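CPXV203 protein (Cowpox virus, PDB 4HKJ) probably binds MHC class I molecules of the infected host and keeps them from the cell surface, as an immune-evasion protein of the poxvirus T4 family. Local coordinates at residues D59-P64 with P98-H103; T14-I19 with M151-R156; M21-K26 with N142-N147; T71-H76 with Y83-N88. All coordinates share one frame; numbering follows the deposited sequence.

Contact 1: D59-P64 with P98-H103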
loop_
_atom_site.group_PDB
_atom_site.type_symbol
_atom_site.label_atom_id
_atom_site.label_comp_id
_atom_site.label_asym_id
_atom_site.label_seq_id
_atom_site.Cartn_x
_atom_site.Cartn_y
_atom_site.Cartn_z
ATOM N N ASP D 59 7.552 -25.864 -4.437
ATOM C CA ASP D 59 6.138 -26.167 -4.612
ATOM C C ASP D 59 5.809 -27.472 -3.892
ATOM O O ASP D 59 6.713 -28.198 -3.477
ATOM C CB ASP D 59 5.755 -26.236 -6.096
ATOM C CG ASP D 59 6.625 -27.202 -6.896
ATOM O OD1 ASP D 59 7.243 -28.111 -6.302
ATOM O OD2 ASP D 59 6.679 -27.052 -8.136
ATOM N N GLN D 60 4.524 -27.775 -3.746
ATOM C CA GLN D 60 4.114 -28.987 -3.041
ATOM C C GLN D 60 4.092 -30.216 -3.947
ATOM O O GLN D 60 3.420 -31.205 -3.650
ATOM C CB GLN D 60 2.753 -28.790 -2.365
ATOM C CG GLN D 60 2.790 -27.847 -1.170
ATOM C CD GLN D 60 1.460 -27.765 -0.445
ATOM O OE1 GLN D 60 0.502 -28.452 -0.800
ATOM N NE2 GLN D 60 1.395 -26.921 0.579
ATOM N N CYS D 61 4.835 -30.151 -5.047
ATOM C CA CYS D 61 4.924 -31.269 -5.979
ATOM C C CYS D 61 6.132 -32.153 -5.691
ATOM O O CYS D 61 7.251 -31.662 -5.539
ATOM C CB CYS D 61 4.999 -30.766 -7.423
ATOM S SG CYS D 61 3.479 -30.026 -8.049
ATOM N N GLU D 62 5.898 -33.459 -5.617
ATOM C CA GLU D 62 6.979 -34.426 -5.470
ATOM C C GLU D 62 7.299 -35.029 -6.830
ATOM O O GLU D 62 8.460 -35.274 -7.160
ATOM C CB GLU D 62 6.590 -35.525 -4.482
ATOM C CG GLU D 62 6.352 -35.033 -3.065
ATOM C CD GLU D 62 5.937 -36.146 -2.123
ATOM O OE1 GLU D 62 5.715 -37.279 -2.600
ATOM O OE2 GLU D 62 5.836 -35.888 -0.905
ATOM N N GLU D 63 6.253 -35.268 -7.616
ATOM C CA GLU D 63 6.400 -35.769 -8.974
ATOM C C GLU D 63 6.963 -34.660 -9.856
ATOM O O GLU D 63 6.545 -33.508 -9.741
ATOM C CB GLU D 63 5.041 -36.234 -9.506
ATOM C CG GLU D 63 5.098 -37.039 -10.796
ATOM C CD GLU D 63 5.796 -38.374 -10.621
ATOM O OE1 GLU D 63 5.828 -38.891 -9.483
ATOM O OE2 GLU D 63 6.316 -38.909 -11.623
ATOM N N PRO D 64 7.929 -35.000 -10.729
ATOM C CA PRO D 64 8.538 -34.019 -11.636
ATOM C C PRO D 64 7.516 -33.297 -12.513
ATOM O O PRO D 64 7.054 -33.842 -13.515
ATOM C CB PRO D 64 9.483 -34.870 -12.498
ATOM C CG PRO D 64 9.064 -36.294 -12.269
ATOM C CD PRO D 64 8.546 -36.328 -10.871
ATOM N N PRO D 98 -1.629 -28.525 -12.419
ATOM C CA PRO D 98 -1.770 -29.315 -11.191
ATOM C C PRO D 98 -1.850 -28.425 -9.954
ATOM O O PRO D 98 -1.203 -27.380 -9.912
ATOM C CB PRO D 98 -0.482 -30.139 -11.167
ATOM C CG PRO D 98 -0.140 -30.315 -12.604
ATOM C CD PRO D 98 -0.541 -29.031 -13.274
ATOM N N ASP D 99 -2.642 -28.837 -8.969
ATOM C CA ASP D 99 -2.867 -28.030 -7.775
ATOM C C ASP D 99 -1.587 -27.830 -6.968
ATOM O O ASP D 99 -1.335 -26.742 -6.449
ATOM C CB ASP D 99 -3.949 -28.662 -6.898
ATOM C CG ASP D 99 -4.491 -27.702 -5.858
ATOM O OD1 ASP D 99 -5.385 -26.899 -6.201
ATOM O OD2 ASP D 99 -4.030 -27.749 -4.698
ATOM N N CYS D 100 -0.782 -28.884 -6.871
ATOM C CA CYS D 100 0.450 -28.853 -6.088
ATOM C C CYS D 100 1.432 -27.801 -6.598
ATOM O O CYS D 100 2.195 -27.224 -5.823
ATOM C CB CYS D 100 1.117 -30.228 -6.094
ATOM S SG CYS D 100 1.628 -30.792 -7.733
ATOM N N SER D 101 1.413 -27.559 -7.906
ATOM C CA SER D 101 2.299 -26.572 -8.509
ATOM C C SER D 101 1.814 -25.151 -8.244
ATOM O O SER D 101 2.505 -24.182 -8.565
ATOM C CB SER D 101 2.429 -26.817 -10.013
ATOM O OG SER D 101 3.016 -28.078 -10.277
ATOM N N LYS D 102 0.627 -25.027 -7.657
ATOM C CA LYS D 102 0.064 -23.717 -7.350
ATOM C C LYS D 102 0.155 -23.385 -5.863
ATOM O O LYS D 102 -0.359 -22.362 -5.410
ATOM C CB LYS D 102 -1.381 -23.619 -7.846
ATOM C CG LYS D 102 -1.504 -23.683 -9.360
ATOM C CD LYS D 102 -2.946 -23.545 -9.822
ATOM C CE LYS D 102 -3.785 -24.742 -9.406
ATOM N NZ LYS D 102 -5.176 -24.637 -9.923
ATOM N N HIS D 103 0.813 -24.258 -5.107
ATOM C CA HIS D 103 1.123 -23.978 -3.712
ATOM C C HIS D 103 2.601 -23.635 -3.579
ATOM O O HIS D 103 3.464 -24.502 -3.708
ATOM C CB HIS D 103 0.764 -25.167 -2.819
ATOM C CG HIS D 103 -0.688 -25.235 -2.465
ATOM N ND1 HIS D 103 -1.645 -25.716 -3.332
ATOM C CD2 HIS D 103 -1.349 -24.875 -1.339
ATOM C CE1 HIS D 103 -2.831 -25.654 -2.755
ATOM N NE2 HIS D 103 -2.679 -25.147 -1.544
#
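Q60 OE1 lies over one face of the imidazole of H103, 3.8 Å from H103 CG, with the amide and ring planes 20° apart. Nearer the backbone, Q60 CD packs on H103 CB at 3.6 Å. The extended Q60 chain brings the amide there. At the edge of the imidazole, in its plane, H103 ND1 gives a nearly straight hydrogen bond of 3.3 Å to D99 O. This bond holds the rotation of the ring. K102 N reaches the same oxygen from the opposite face of its carbonyl plane, so D99 O has two donors. H103 also stacks with H131.

The covalent link is the disulfide, C61 SG to C100 SG, 2.0 Å, with a torsion of 82° about the S-S bond. C100 SG sits between its own backbone N and carbonyl carbon (chi1 62°), whereas C61 SG lies beside its backbone N. The backbones also bond. Q60 N donates to C100 O at 3.2 Å and weakly to H103 O at 3.4 Å. D59 CA adds a C-H...O contact to H103 O.

Residues 100-102 form a short 3-10 turn that leads into strand 103-110. The arrangement is a disulfide-linked turn at the end of a sheet. It ties the loop after strand 53-59 to the start of strand 103-110, its neighbour in the six-stranded mixed sheet.

Contact 2: T14-I19 with M151-R156; sequences TWKLKI and MNECER
K16 N donates to M151 O at 3.2 Å. The return bond from M151 N to K16 O is weak. One step on, E153 N bonds to T14 O at 3.2 Å, which carries the pairing into the first turn of the helix. N152 CA adds a C-H...O contact to T14 O.

N152 is the N-cap of helix 153-158: its OD1 accepts from E155 N at 3.1 Å. With CG between the backbone N and the carbonyl carbon (chi1 52°), the amide is placed to cap the helix. K16, E153 and R156 form a salt-bridge network. E153 OE2 accepts from R156 NE at 3.0 Å, and K16 NZ makes a long salt bridge to E153 OE2 at 3.6 Å. The extended K16 chain also lays CD and CE against that oxygen.

On the face of the sheet that carries W15 and N152, N152 CB sits over the five-membered ring of the indole, 3.9 Å from its centroid, a CH-pi contact. W15 CE3 and CZ3 reach M151 CA.

F150 meets the indole too, and A93 and P94 pack on it. Helix 9-13 adjoins E153 and C154, and the C7-C154 disulfide joins the chain's start to helix 153-158, where the edge strand 141-152 ends.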
loop_
_atom_site.group_PDB
_atom_site.type_symbol
_atom_site.label_atom_id
_atom_site.label_comp_id
_atom_site.label_asym_id
_atom_site.label_seq_id
_atom_site.Cartn_x
_atom_site.Cartn_y
_atom_site.Cartn_z
ATOM N N THR D 14 -3.802 -16.746 -22.930
ATOM C CA THR D 14 -2.463 -16.389 -22.475
ATOM C C THR D 14 -2.495 -15.927 -21.023
ATOM O O THR D 14 -2.931 -14.815 -20.732
ATOM C CB THR D 14 -1.853 -15.266 -23.334
ATOM O OG1 THR D 14 -1.901 -15.633 -24.719
ATOM C CG2 THR D 14 -0.408 -15.009 -22.929
ATOM N N TRP D 15 -2.030 -16.780 -20.116
ATOM C CA TRP D 15 -2.003 -16.445 -18.695
ATOM C C TRP D 15 -0.605 -16.046 -18.233
ATOM O O TRP D 15 0.378 -16.708 -18.558
ATOM C CB TRP D 15 -2.532 -17.612 -17.861
ATOM C CG TRP D 15 -4.022 -17.738 -17.901
ATOM C CD1 TRP D 15 -4.780 -18.176 -18.947
ATOM C CD2 TRP D 15 -4.939 -17.421 -16.847
ATOM N NE1 TRP D 15 -6.112 -18.151 -18.611
ATOM C CE2 TRP D 15 -6.236 -17.692 -17.326
ATOM C CE3 TRP D 15 -4.789 -16.939 -15.544
ATOM C CZ2 TRP D 15 -7.375 -17.494 -16.548
ATOM C CZ3 TRP D 15 -5.921 -16.742 -14.774
ATOM C CH2 TRP D 15 -7.197 -17.020 -15.278
ATOM N N LYS D 16 -0.524 -14.957 -17.475
ATOM C CA LYS D 16 0.758 -14.464 -16.985
ATOM C C LYS D 16 0.800 -14.397 -15.462
ATOM O O LYS D 16 -0.189 -14.046 -14.816
ATOM C CB LYS D 16 1.070 -13.089 -17.581
ATOM C CG LYS D 16 1.140 -13.079 -19.096
ATOM C CD LYS D 16 1.724 -11.779 -19.621
ATOM C CE LYS D 16 1.880 -11.824 -21.133
ATOM N NZ LYS D 16 2.505 -10.583 -21.666
ATOM N N LEU D 17 1.954 -14.735 -14.894
ATOM C CA LEU D 17 2.128 -14.723 -13.448
ATOM C C LEU D 17 3.277 -13.816 -13.024
ATOM O O LEU D 17 4.396 -13.937 -13.523
ATOM C CB LEU D 17 2.372 -16.140 -12.925
ATOM C CG LEU D 17 2.699 -16.264 -11.431
ATOM C CD1 LEU D 17 1.563 -15.722 -10.578
ATOM C CD2 LEU D 17 3.008 -17.708 -11.066
ATOM N N LYS D 18 2.989 -12.907 -12.097
ATOM C CA LYS D 18 4.012 -12.034 -11.538
ATOM C C LYS D 18 3.916 -11.996 -10.021
ATOM O O LYS D 18 2.883 -11.624 -9.465
ATOM C CB LYS D 18 3.886 -10.618 -12.094
ATOM C CG LYS D 18 4.856 -9.630 -11.462
ATOM C CD LYS D 18 4.653 -8.223 -11.997
ATOM C CE LYS D 18 4.913 -8.155 -13.492
ATOM N NZ LYS D 18 4.732 -6.774 -14.016
ATOM N N ILE D 19 4.996 -12.388 -9.354
ATOM C CA ILE D 19 5.069 -12.303 -7.902
ATOM C C ILE D 19 6.129 -11.289 -7.486
ATOM O O ILE D 19 7.319 -11.488 -7.732
ATOM C CB ILE D 19 5.394 -13.666 -7.265
ATOM C CG1 ILE D 19 4.337 -14.703 -7.646
ATOM C CG2 ILE D 19 5.486 -13.534 -5.753
ATOM C CD1 ILE D 19 4.539 -16.053 -6.990
HETATM N N MSE D 151 -3.472 -13.451 -14.113
HETATM C CA MSE D 151 -4.647 -13.341 -14.971
HETATM C C MSE D 151 -4.259 -13.344 -16.444
HETATM O O MSE D 151 -3.084 -13.224 -16.782
HETATM C CB MSE D 151 -5.428 -12.069 -14.641
HETATM C CG MSE D 151 -4.592 -10.803 -14.690
HETATM SE SE MSE D 151 -5.570 -9.227 -14.090
HETATM C CE MSE D 151 -4.098 -7.947 -14.084
ATOM N N ASN D 152 -5.252 -13.483 -17.316
ATOM C CA ASN D 152 -4.999 -13.492 -18.752
ATOM C C ASN D 152 -4.956 -12.091 -19.357
ATOM O O ASN D 152 -5.315 -11.112 -18.703
ATOM C CB ASN D 152 -6.011 -14.378 -19.488
ATOM C CG ASN D 152 -7.448 -14.038 -19.143
ATOM O OD1 ASN D 152 -7.757 -12.916 -18.742
ATOM N ND2 ASN D 152 -8.339 -15.010 -19.303
ATOM N N GLU D 153 -4.513 -12.005 -20.608
ATOM C CA GLU D 153 -4.331 -10.718 -21.275
ATOM C C GLU D 153 -5.642 -9.975 -21.517
ATOM O O GLU D 153 -5.653 -8.750 -21.627
ATOM C CB GLU D 153 -3.577 -10.898 -22.594
ATOM C CG GLU D 153 -2.094 -11.178 -22.422
ATOM C CD GLU D 153 -1.360 -10.023 -21.768
ATOM O OE1 GLU D 153 -1.202 -8.972 -22.424
ATOM O OE2 GLU D 153 -0.947 -10.167 -20.600
ATOM N N CYS D 154 -6.741 -10.717 -21.599
ATOM C CA CYS D 154 -8.049 -10.110 -21.806
ATOM C C CYS D 154 -8.492 -9.332 -20.572
ATOM O O CYS D 154 -8.825 -8.151 -20.657
ATOM C CB CYS D 154 -9.088 -11.175 -22.155
ATOM S SG CYS D 154 -10.726 -10.513 -22.538
ATOM N N GLU D 155 -8.493 -10.007 -19.426
ATOM C CA GLU D 155 -8.920 -9.396 -18.172
ATOM C C GLU D 155 -7.974 -8.286 -17.721
ATOM O O GLU D 155 -8.402 -7.313 -17.101
ATOM C CB GLU D 155 -9.055 -10.455 -17.078
ATOM C CG GLU D 155 -10.261 -11.366 -17.246
ATOM C CD GLU D 155 -10.312 -12.462 -16.201
ATOM O OE1 GLU D 155 -9.299 -12.660 -15.500
ATOM O OE2 GLU D 155 -11.366 -13.123 -16.079
ATOM N N ARG D 156 -6.692 -8.438 -18.035
ATOM C CA ARG D 156 -5.699 -7.423 -17.698
ATOM C C ARG D 156 -5.963 -6.147 -18.492
ATOM O O ARG D 156 -5.812 -5.038 -17.979
ATOM C CB ARG D 156 -4.285 -7.938 -17.980
ATOM C CG ARG D 156 -3.178 -6.972 -17.579
ATOM C CD ARG D 156 -1.820 -7.428 -18.092
ATOM N NE ARG D 156 -1.789 -7.515 -19.549
ATOM C CZ ARG D 156 -1.527 -6.490 -20.355
ATOM N NH1 ARG D 156 -1.276 -5.291 -19.849
ATOM N NH2 ARG D 156 -1.520 -6.665 -21.670
#

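Contact 3: M21-K26 with N142-N147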
loop_
_atom_site.group_PDB
_atom_site.type_symbol
_atom_site.label_atom_id
_atom_site.label_comp_id
_atom_site.label_asym_id
_atom_site.label_seq_id
_atom_site.Cartn_x
_atom_site.Cartn_y
_atom_site.Cartn_z
HETATM N N MSE D 21 8.027 -9.032 -4.415
HETATM C CA MSE D 21 8.358 -9.159 -3.001
HETATM C C MSE D 21 9.406 -8.135 -2.578
HETATM O O MSE D 21 10.529 -8.142 -3.080
HETATM C CB MSE D 21 8.846 -10.574 -2.693
HETATM C CG MSE D 21 9.222 -10.800 -1.240
HETATM SE SE MSE D 21 9.650 -12.663 -0.853
HETATM C CE MSE D 21 7.980 -13.479 -1.444
ATOM N N CYS D 22 9.028 -7.252 -1.658
ATOM C CA CYS D 22 9.935 -6.220 -1.171
ATOM C C CYS D 22 10.485 -6.586 0.204
ATOM O O CYS D 22 9.728 -6.788 1.153
ATOM C CB CYS D 22 9.229 -4.862 -1.113
ATOM S SG CYS D 22 10.302 -3.473 -0.655
ATOM N N ILE D 23 11.807 -6.673 0.300
ATOM C CA ILE D 23 12.463 -7.018 1.554
ATOM C C ILE D 23 13.274 -5.836 2.076
ATOM O O ILE D 23 14.139 -5.310 1.374
ATOM C CB ILE D 23 13.402 -8.228 1.383
ATOM C CG1 ILE D 23 12.731 -9.317 0.544
ATOM C CG2 ILE D 23 13.821 -8.771 2.738
ATOM C CD1 ILE D 23 13.633 -10.493 0.237
ATOM N N GLN D 24 12.991 -5.419 3.305
ATOM C CA GLN D 24 13.727 -4.320 3.922
ATOM C C GLN D 24 14.700 -4.835 4.979
ATOM O O GLN D 24 14.329 -5.623 5.850
ATOM C CB GLN D 24 12.768 -3.294 4.533
ATOM C CG GLN D 24 13.461 -2.079 5.137
ATOM C CD GLN D 24 12.486 -1.048 5.669
ATOM O OE1 GLN D 24 11.458 -1.390 6.254
ATOM N NE2 GLN D 24 12.803 0.226 5.464
ATOM N N ALA D 25 15.947 -4.382 4.895
ATOM C CA ALA D 25 16.997 -4.835 5.798
ATOM C C ALA D 25 16.813 -4.281 7.206
ATOM O O ALA D 25 16.273 -3.191 7.389
ATOM C CB ALA D 25 18.363 -4.450 5.252
ATOM N N LYS D 26 17.271 -5.041 8.195
ATOM C CA LYS D 26 17.196 -4.618 9.588
ATOM C C LYS D 26 18.572 -4.664 10.240
ATOM O O LYS D 26 19.290 -5.657 10.122
ATOM C CB LYS D 26 16.218 -5.501 10.365
ATOM C CG LYS D 26 16.142 -5.187 11.850
ATOM C CD LYS D 26 15.123 -6.073 12.552
ATOM C CE LYS D 26 14.979 -5.693 14.017
ATOM N NZ LYS D 26 13.919 -6.488 14.692
ATOM N N ASN D 142 13.582 -6.365 8.333
ATOM C CA ASN D 142 12.717 -5.443 9.060
ATOM C C ASN D 142 11.256 -5.513 8.620
ATOM O O ASN D 142 10.346 -5.421 9.445
ATOM C CB ASN D 142 13.232 -4.009 8.923
ATOM C CG ASN D 142 12.614 -3.070 9.935
ATOM O OD1 ASN D 142 12.225 -3.486 11.027
ATOM N ND2 ASN D 142 12.517 -1.795 9.578
ATOM N N HIS D 143 11.039 -5.671 7.318
ATOM C CA HIS D 143 9.688 -5.764 6.773
ATOM C C HIS D 143 9.668 -6.505 5.438
ATOM O O HIS D 143 10.616 -6.422 4.659
ATOM C CB HIS D 143 9.076 -4.372 6.608
ATOM C CG HIS D 143 7.648 -4.393 6.161
ATOM N ND1 HIS D 143 7.285 -4.514 4.838
ATOM C CD2 HIS D 143 6.492 -4.315 6.862
ATOM C CE1 HIS D 143 5.967 -4.509 4.742
ATOM N NE2 HIS D 143 5.462 -4.388 5.957
ATOM N N LEU D 144 8.579 -7.225 5.182
ATOM C CA LEU D 144 8.417 -7.964 3.935
ATOM C C LEU D 144 7.006 -7.802 3.374
ATOM O O LEU D 144 6.021 -8.090 4.053
ATOM C CB LEU D 144 8.737 -9.448 4.143
ATOM C CG LEU D 144 8.777 -10.357 2.914
ATOM C CD1 LEU D 144 9.933 -11.336 3.021
ATOM C CD2 LEU D 144 7.468 -11.112 2.741
ATOM N N GLY D 145 6.920 -7.339 2.131
ATOM C CA GLY D 145 5.645 -7.195 1.454
ATOM C C GLY D 145 5.594 -8.055 0.209
ATOM O O GLY D 145 6.612 -8.273 -0.445
ATOM N N VAL D 146 4.405 -8.555 -0.117
ATOM C CA VAL D 146 4.236 -9.427 -1.278
ATOM C C VAL D 146 3.081 -8.972 -2.163
ATOM O O VAL D 146 1.944 -8.861 -1.707
ATOM C CB VAL D 146 3.987 -10.884 -0.865
ATOM C CG1 VAL D 146 3.710 -11.749 -2.086
ATOM C CG2 VAL D 146 5.166 -11.428 -0.082
ATOM N N ASN D 147 3.375 -8.717 -3.434
ATOM C CA ASN D 147 2.328 -8.407 -4.396
ATOM C C ASN D 147 2.112 -9.581 -5.342
ATOM O O ASN D 147 3.061 -10.267 -5.721
ATOM C CB ASN D 147 2.654 -7.131 -5.170
ATOM C CG ASN D 147 1.425 -6.280 -5.423
ATOM O OD1 ASN D 147 1.058 -5.439 -4.599
ATOM N ND2 ASN D 147 0.780 -6.494 -6.563
#
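M21 and V146 lie side by side on the buried face of the sheet, and M21 CE touches V146 CG2 at 3.7 Å. The selenomethionine M21 runs extended through SE, with CG anti to the backbone N, and then bends at its last torsion (chi3 -57°), which puts CE there. Its SE meets L144 CD1 at 4.1 Å. L144 CD1 also packs on I23 CG1, so a row of apolar groups covers this face. Strands 103-110 and 131-137 of the other sheet supply V108 and V134 against it.

Q24 is on the opposite face. The side chain of N142, at the corner where the chain turns, lies beside it and points the same way, both with CG anti to the backbone N. Their amide planes are 38° apart. Q24 OE1 is 3.5 Å from N142 ND2 and also approaches H143 CB. The K26 chain, extended to its end, crosses N142 at about a right angle, with the CB atoms 3.6 Å apart.

The backbones run antiparallel. C22 and G145 exchange two hydrogen bonds, Q24 N donates to H143 O at 2.9 Å, and N142 N donates to Q24 O.

N142 OD1 bonds to a basic side chain of another protein chain, and H143 NE2 to the backbone of another protein chain. The chemistry is two-sided. The M21, I23, L144 and V146 face packs against the other sheet, while the polar N142 and H143 bond to the partner protein.

Contact 4: T71-H76 with Y83-N88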
loop_
_atom_site.group_PDB
_atom_site.type_symbol
_atom_site.label_atom_id
_atom_site.label_comp_id
_atom_site.label_asym_id
_atom_site.label_seq_id
_atom_site.Cartn_x
_atom_site.Cartn_y
_atom_site.Cartn_z
ATOM N N THR D 71 10.899 -17.007 -14.748
ATOM C CA THR D 71 11.909 -15.952 -14.768
ATOM C C THR D 71 12.052 -15.268 -13.406
ATOM O O THR D 71 11.072 -15.093 -12.684
ATOM C CB THR D 71 11.592 -14.899 -15.855
ATOM O OG1 THR D 71 11.296 -15.558 -17.092
ATOM C CG2 THR D 71 12.767 -13.953 -16.061
ATOM N N THR D 72 13.281 -14.890 -13.062
ATOM C CA THR D 72 13.556 -14.201 -11.804
ATOM C C THR D 72 14.337 -12.911 -12.049
ATOM O O THR D 72 15.318 -12.903 -12.792
ATOM C CB THR D 72 14.356 -15.095 -10.839
ATOM O OG1 THR D 72 13.789 -16.410 -10.815
ATOM C CG2 THR D 72 14.339 -14.514 -9.433
ATOM N N LYS D 73 13.895 -11.822 -11.424
ATOM C CA LYS D 73 14.567 -10.532 -11.552
ATOM C C LYS D 73 14.744 -9.877 -10.189
ATOM O O LYS D 73 13.934 -10.078 -9.284
ATOM C CB LYS D 73 13.779 -9.602 -12.475
ATOM C CG LYS D 73 13.610 -10.120 -13.893
ATOM C CD LYS D 73 12.765 -9.177 -14.732
ATOM C CE LYS D 73 12.571 -9.720 -16.136
ATOM N NZ LYS D 73 11.779 -8.792 -16.987
ATOM N N GLN D 74 15.809 -9.094 -10.045
ATOM C CA GLN D 74 16.079 -8.388 -8.796
ATOM C C GLN D 74 16.601 -6.976 -9.039
ATOM O O GLN D 74 17.199 -6.690 -10.076
ATOM C CB GLN D 74 17.080 -9.163 -7.934
ATOM C CG GLN D 74 16.552 -10.470 -7.368
ATOM C CD GLN D 74 17.532 -11.127 -6.417
ATOM O OE1 GLN D 74 17.414 -12.312 -6.108
ATOM N NE2 GLN D 74 18.507 -10.358 -5.947
ATOM N N THR D 75 16.368 -6.099 -8.068
ATOM C CA THR D 75 16.899 -4.742 -8.106
ATOM C C THR D 75 17.109 -4.238 -6.684
ATOM O O THR D 75 16.670 -4.872 -5.725
ATOM C CB THR D 75 15.967 -3.778 -8.856
ATOM O OG1 THR D 75 16.575 -2.483 -8.931
ATOM C CG2 THR D 75 14.631 -3.662 -8.140
ATOM N N HIS D 76 17.777 -3.099 -6.549
ATOM C CA HIS D 76 18.065 -2.548 -5.231
ATOM C C HIS D 76 17.929 -1.031 -5.203
ATOM O O HIS D 76 18.301 -0.347 -6.157
ATOM C CB HIS D 76 19.467 -2.955 -4.777
ATOM C CG HIS D 76 19.828 -2.459 -3.411
ATOM N ND1 HIS D 76 19.485 -3.136 -2.259
ATOM C CD2 HIS D 76 20.499 -1.354 -3.011
ATOM C CE1 HIS D 76 19.930 -2.468 -1.210
ATOM N NE2 HIS D 76 20.550 -1.382 -1.638
ATOM N N TYR D 83 14.276 -5.766 -3.848
ATOM C CA TYR D 83 13.069 -6.242 -4.520
ATOM C C TYR D 83 13.341 -7.438 -5.431
ATOM O O TYR D 83 14.359 -7.487 -6.122
ATOM C CB TYR D 83 12.428 -5.102 -5.317
ATOM C CG TYR D 83 11.223 -5.514 -6.132
ATOM C CD1 TYR D 83 9.989 -5.714 -5.531
ATOM C CD2 TYR D 83 11.317 -5.694 -7.504
ATOM C CE1 TYR D 83 8.884 -6.089 -6.272
ATOM C CE2 TYR D 83 10.219 -6.070 -8.254
ATOM C CZ TYR D 83 9.006 -6.266 -7.633
ATOM O OH TYR D 83 7.912 -6.638 -8.378
ATOM N N ILE D 84 12.421 -8.401 -5.426
ATOM C CA ILE D 84 12.539 -9.593 -6.262
ATOM C C ILE D 84 11.248 -9.825 -7.043
ATOM O O ILE D 84 10.154 -9.709 -6.491
ATOM C CB ILE D 84 12.845 -10.848 -5.418
ATOM C CG1 ILE D 84 14.070 -10.613 -4.529
ATOM C CG2 ILE D 84 13.062 -12.060 -6.312
ATOM C CD1 ILE D 84 14.448 -11.807 -3.679
ATOM N N GLU D 85 11.376 -10.152 -8.326
ATOM C CA GLU D 85 10.207 -10.380 -9.170
ATOM C C GLU D 85 10.244 -11.738 -9.863
ATOM O O GLU D 85 11.075 -11.976 -10.740
ATOM C CB GLU D 85 10.074 -9.272 -10.217
ATOM C CG GLU D 85 8.843 -9.401 -11.101
ATOM C CD GLU D 85 8.831 -8.393 -12.232
ATOM O OE1 GLU D 85 9.743 -8.443 -13.084
ATOM O OE2 GLU D 85 7.914 -7.545 -12.268
ATOM N N PHE D 86 9.337 -12.624 -9.466
ATOM C CA PHE D 86 9.199 -13.924 -10.110
ATOM C C PHE D 86 8.156 -13.833 -11.221
ATOM O O PHE D 86 7.043 -13.357 -10.996
ATOM C CB PHE D 86 8.805 -14.988 -9.086
ATOM C CG PHE D 86 9.788 -15.137 -7.958
ATOM C CD1 PHE D 86 10.902 -15.951 -8.095
ATOM C CD2 PHE D 86 9.598 -14.467 -6.761
ATOM C CE1 PHE D 86 11.808 -16.091 -7.059
ATOM C CE2 PHE D 86 10.500 -14.604 -5.721
ATOM C CZ PHE D 86 11.605 -15.417 -5.871
ATOM N N SER D 87 8.516 -14.286 -12.419
ATOM C CA SER D 87 7.657 -14.093 -13.583
ATOM C C SER D 87 7.413 -15.364 -14.395
ATOM O O SER D 87 8.146 -16.345 -14.278
ATOM C CB SER D 87 8.243 -13.008 -14.489
ATOM O OG SER D 87 8.557 -11.843 -13.749
ATOM N N ASN D 88 6.368 -15.326 -15.216
ATOM C CA ASN D 88 6.080 -16.379 -16.183
ATOM C C ASN D 88 5.144 -15.837 -17.259
ATOM O O ASN D 88 3.964 -15.596 -17.003
ATOM C CB ASN D 88 5.465 -17.604 -15.503
ATOM C CG ASN D 88 5.465 -18.835 -16.399
ATOM O OD1 ASN D 88 5.321 -18.735 -17.617
ATOM N ND2 ASN D 88 5.629 -20.005 -15.794
#
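T71-T75 pair with Y83-S87 as antiparallel strands, with three hydrogen-bonded pairs, T71-S87, K73-E85 and T75-Y83, each closed by two bonds such as E85 N to K73 O at 2.7 Å.

On one face T72, Q74, I84 and F86 pack together. T72 CG2, anti to the backbone N, comes 3.8 Å from F86 CE1. Q74 and I84 lie side by side, with Q74 CG 3.8 Å from I84 CG1. The extended Q74 chain runs beside I84 as far as CD1, and its OE1 is hydrogen-bonded by T48. V55 and V57 of strand 53-59 pack on I84 and F86. This is the beta hairpin 71-77/81-88 in the middle of the five-stranded antiparallel sheet, and this face meets the second sheet as in a beta sandwich.

The other face carries T71, K73, T75, Y83, E85 and S87. K73 and E85 run alongside each other, with K73 CD 3.5 Å from E85 OE1. Their charged ends, K73 NZ and E85 OE1, stay 4.4 Å apart, beyond a salt bridge. T75 CG2 touches Y83 CD2 at 3.9 Å, at the ring edge and near its plane. The ring of Y83 also makes a cation-pi contact with R177.

The four contacts nest without crossing. From the N terminus, strand 15-25 opens two of them. Contact 2 uses its start and closes the longest loop, up to residues 151-156. Contact 3 uses its end, and its loop to 142-147 lies inside that of contact 2. Within both lies contact 1, from 59-64 to 98-103, and inside this the hairpin of contact 4 closes the shortest loop. Contacts 2, 3 and 4 share the five-stranded sheet. Strand 15-25 lies between 141-152 and 81-88, and meets the latter through I19 N to F86 O and M21 O to I84 N. Contact 1 touches none of them and joins strands 53-59 and 103-110, neighbours within the mixed sheet.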